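Local coordinates for protein arginine N-methyltransferase SFM1 (Saccharomyces cerevisiae, PDB 5C74), which transfers a methyl group from S-adenosyl-L-methionine to a single arginine of ribosomal protein S3, leaving it monomethylated, at residues G134-T139 with P179-V183. Sequence-based numbering, arbitrary orientation.
Sequences GDKQMT and PFRYV
Arg181 reaches over the loop 134-139 and buries more surface in this contact than any other residue. Its backbone N donates to Gln137 O at 3.0 Å, nearly straight (166°) and in the carbonyl plane, and Gln137 O also receives a bond from a water shared with Pro179 O. With CG anti to the backbone N (chi1 167°) and a bend at chi3, the side chain passes Met138, whose CE lies 3.9 Å from Arg181 CD, and lays one guanidinium face on the aliphatic part of Lys136, CB sitting over its centre. Arg181 NH1 reaches the backbone N of Asp135 through one water and, by a weak bond, that of Lys136 through another; its salt bridge to Asp135 OD1 is long, at 3.7 Å. The stronger ionic partner is Asp164 on strand 162-169, bound by Arg181 NE, which probably offsets the nearby like charge of Lys136 NZ. A leucine in place of Arg181 would probably leave Asp164 without this ionic partner and the two bridging waters without their bonds from NH1. Farther along, Phe180 offers a ring face to Thr139 CG2, a CH-pi contact 4.1 Å from the centroid, and the extended Gln137 side chain runs beside the ring, OE1 3.8 Å from Phe180 CE1. The same Thr139 methyl meets Tyr182 OH, and a water links Thr139 N to Arg181 O. Thr139, at the N-cap position before helix 140-151, has its OG1 hydrogen-bonded to the side chains of Asp141 and Thr142; Glu206 of the second subunit, an expression-tag residue, packs on both Thr139 and Phe180. The contact thus joins the strand 128-131 to helix 140-151 connection of the SPOUT-family parallel-sheet domain to an edge strand of the small antiparallel sheet.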
loop_
_atom_site.group_PDB
_atom_site.type_symbol
_atom_site.label_atom_id
_atom_site.label_comp_id
_atom_site.label_asym_id
_atom_site.label_seq_id
_atom_site.Cartn_x
_atom_site.Cartn_y
_atom_site.Cartn_z
ATOM N N GLY A 134 14.967 1.360 -21.855
ATOM C CA GLY A 134 14.304 0.476 -22.803
ATOM C C GLY A 134 12.849 0.841 -23.009
ATOM O O GLY A 134 12.330 1.750 -22.365
ATOM N N ASP A 135 12.167 0.142 -23.908
ATOM C CA ASP A 135 10.823 0.582 -24.253
ATOM C C ASP A 135 9.735 -0.239 -23.573
ATOM O O ASP A 135 8.574 -0.197 -23.978
ATOM C CB ASP A 135 10.637 0.564 -25.772
ATOM C CG ASP A 135 10.698 -0.822 -26.355
ATOM O OD1 ASP A 135 11.049 -1.781 -25.640
ATOM O OD2 ASP A 135 10.414 -0.949 -27.560
ATOM N N LYS A 136 10.094 -0.968 -22.526
ATOM C CA LYS A 136 9.071 -1.692 -21.774
ATOM C C LYS A 136 9.110 -1.381 -20.288
ATOM O O LYS A 136 10.178 -1.321 -19.676
ATOM C CB LYS A 136 9.207 -3.195 -22.009
ATOM C CG LYS A 136 8.761 -3.577 -23.433
ATOM C CD LYS A 136 8.459 -5.050 -23.584
ATOM C CE LYS A 136 7.717 -5.295 -24.900
ATOM N NZ LYS A 136 8.311 -4.504 -26.012
ATOM N N GLN A 137 7.928 -1.185 -19.715
ATOM C CA GLN A 137 7.818 -0.921 -18.282
ATOM C C GLN A 137 8.444 -2.026 -17.439
ATOM O O GLN A 137 8.312 -3.223 -17.748
ATOM C CB GLN A 137 6.346 -0.743 -17.884
ATOM C CG GLN A 137 6.186 -0.169 -16.476
ATOM C CD GLN A 137 4.822 0.450 -16.242
ATOM O OE1 GLN A 137 3.789 -0.182 -16.477
ATOM N NE2 GLN A 137 4.811 1.698 -15.780
ATOM N N MET A 138 9.123 -1.601 -16.378
ATOM C CA MET A 138 9.735 -2.475 -15.389
ATOM C C MET A 138 9.179 -2.169 -14.010
ATOM O O MET A 138 8.800 -1.022 -13.742
ATOM C CB MET A 138 11.259 -2.274 -15.349
ATOM C CG MET A 138 11.996 -2.505 -16.687
ATOM S SD MET A 138 13.760 -1.981 -16.554
ATOM C CE MET A 138 14.413 -2.998 -17.889
ATOM N N THR A 139 9.178 -3.162 -13.123
ATOM C CA THR A 139 8.969 -2.880 -11.711
ATOM C C THR A 139 10.134 -2.033 -11.211
ATOM O O THR A 139 11.224 -2.002 -11.803
ATOM C CB THR A 139 8.853 -4.160 -10.837
ATOM O OG1 THR A 139 10.100 -4.877 -10.848
ATOM C CG2 THR A 139 7.715 -5.085 -11.351
ATOM N N PRO A 179 2.962 -8.134 -16.344
ATOM C CA PRO A 179 3.162 -7.390 -17.588
ATOM C C PRO A 179 4.329 -6.429 -17.523
ATOM O O PRO A 179 4.140 -5.234 -17.739
ATOM C CB PRO A 179 1.841 -6.624 -17.742
ATOM C CG PRO A 179 1.409 -6.387 -16.324
ATOM C CD PRO A 179 1.773 -7.656 -15.602
ATOM N N PHE A 180 5.514 -6.960 -17.234
ATOM C CA PHE A 180 6.718 -6.163 -17.084
ATOM C C PHE A 180 7.873 -6.887 -17.717
ATOM O O PHE A 180 7.805 -8.089 -17.968
ATOM C CB PHE A 180 7.031 -5.903 -15.608
ATOM C CG PHE A 180 5.925 -5.213 -14.888
ATOM C CD1 PHE A 180 5.810 -3.830 -14.947
ATOM C CD2 PHE A 180 4.992 -5.937 -14.171
ATOM C CE1 PHE A 180 4.763 -3.179 -14.293
ATOM C CE2 PHE A 180 3.951 -5.295 -13.524
ATOM C CZ PHE A 180 3.839 -3.915 -13.587
ATOM N N ARG A 181 8.941 -6.140 -17.953
ATOM C CA ARG A 181 10.186 -6.721 -18.387
ATOM C C ARG A 181 11.010 -6.988 -17.135
ATOM O O ARG A 181 11.174 -6.085 -16.310
ATOM C CB ARG A 181 10.910 -5.763 -19.337
ATOM C CG ARG A 181 12.363 -6.122 -19.607
ATOM C CD ARG A 181 12.924 -5.219 -20.714
ATOM N NE ARG A 181 12.393 -5.597 -22.020
ATOM C CZ ARG A 181 12.458 -4.845 -23.118
ATOM N NH1 ARG A 181 13.009 -3.631 -23.087
ATOM N NH2 ARG A 181 11.947 -5.312 -24.255
ATOM N N TYR A 182 11.505 -8.220 -16.986
ATOM C CA TYR A 182 12.311 -8.593 -15.818
ATOM C C TYR A 182 13.722 -9.014 -16.216
ATOM O O TYR A 182 13.935 -9.528 -17.312
ATOM C CB TYR A 182 11.666 -9.746 -15.045
ATOM C CG TYR A 182 10.364 -9.417 -14.351
ATOM C CD1 TYR A 182 9.159 -9.472 -15.042
ATOM C CD2 TYR A 182 10.333 -9.074 -13.001
ATOM C CE1 TYR A 182 7.947 -9.187 -14.409
ATOM C CE2 TYR A 182 9.123 -8.790 -12.356
ATOM C CZ TYR A 182 7.940 -8.848 -13.070
ATOM O OH TYR A 182 6.738 -8.570 -12.446
ATOM N N VAL A 183 14.677 -8.831 -15.310
ATOM C CA VAL A 183 16.035 -9.338 -15.523
ATOM C C VAL A 183 16.043 -10.830 -15.219
ATOM O O VAL A 183 15.426 -11.262 -14.245
ATOM C CB VAL A 183 17.065 -8.612 -14.610
ATOM C CG1 VAL A 183 18.458 -9.239 -14.748
ATOM C CG2 VAL A 183 17.101 -7.118 -14.938
HETATM O O HOH W 1 13.909 -1.590 -25.316
HETATM O O HOH W 2 12.552 -1.681 -20.952
HETATM O O HOH W 3 6.197 -4.317 -19.738
HETATM O O HOH W 4 2.776 -2.844 -16.923
HETATM O O HOH W 5 9.945 -5.820 -13.846
#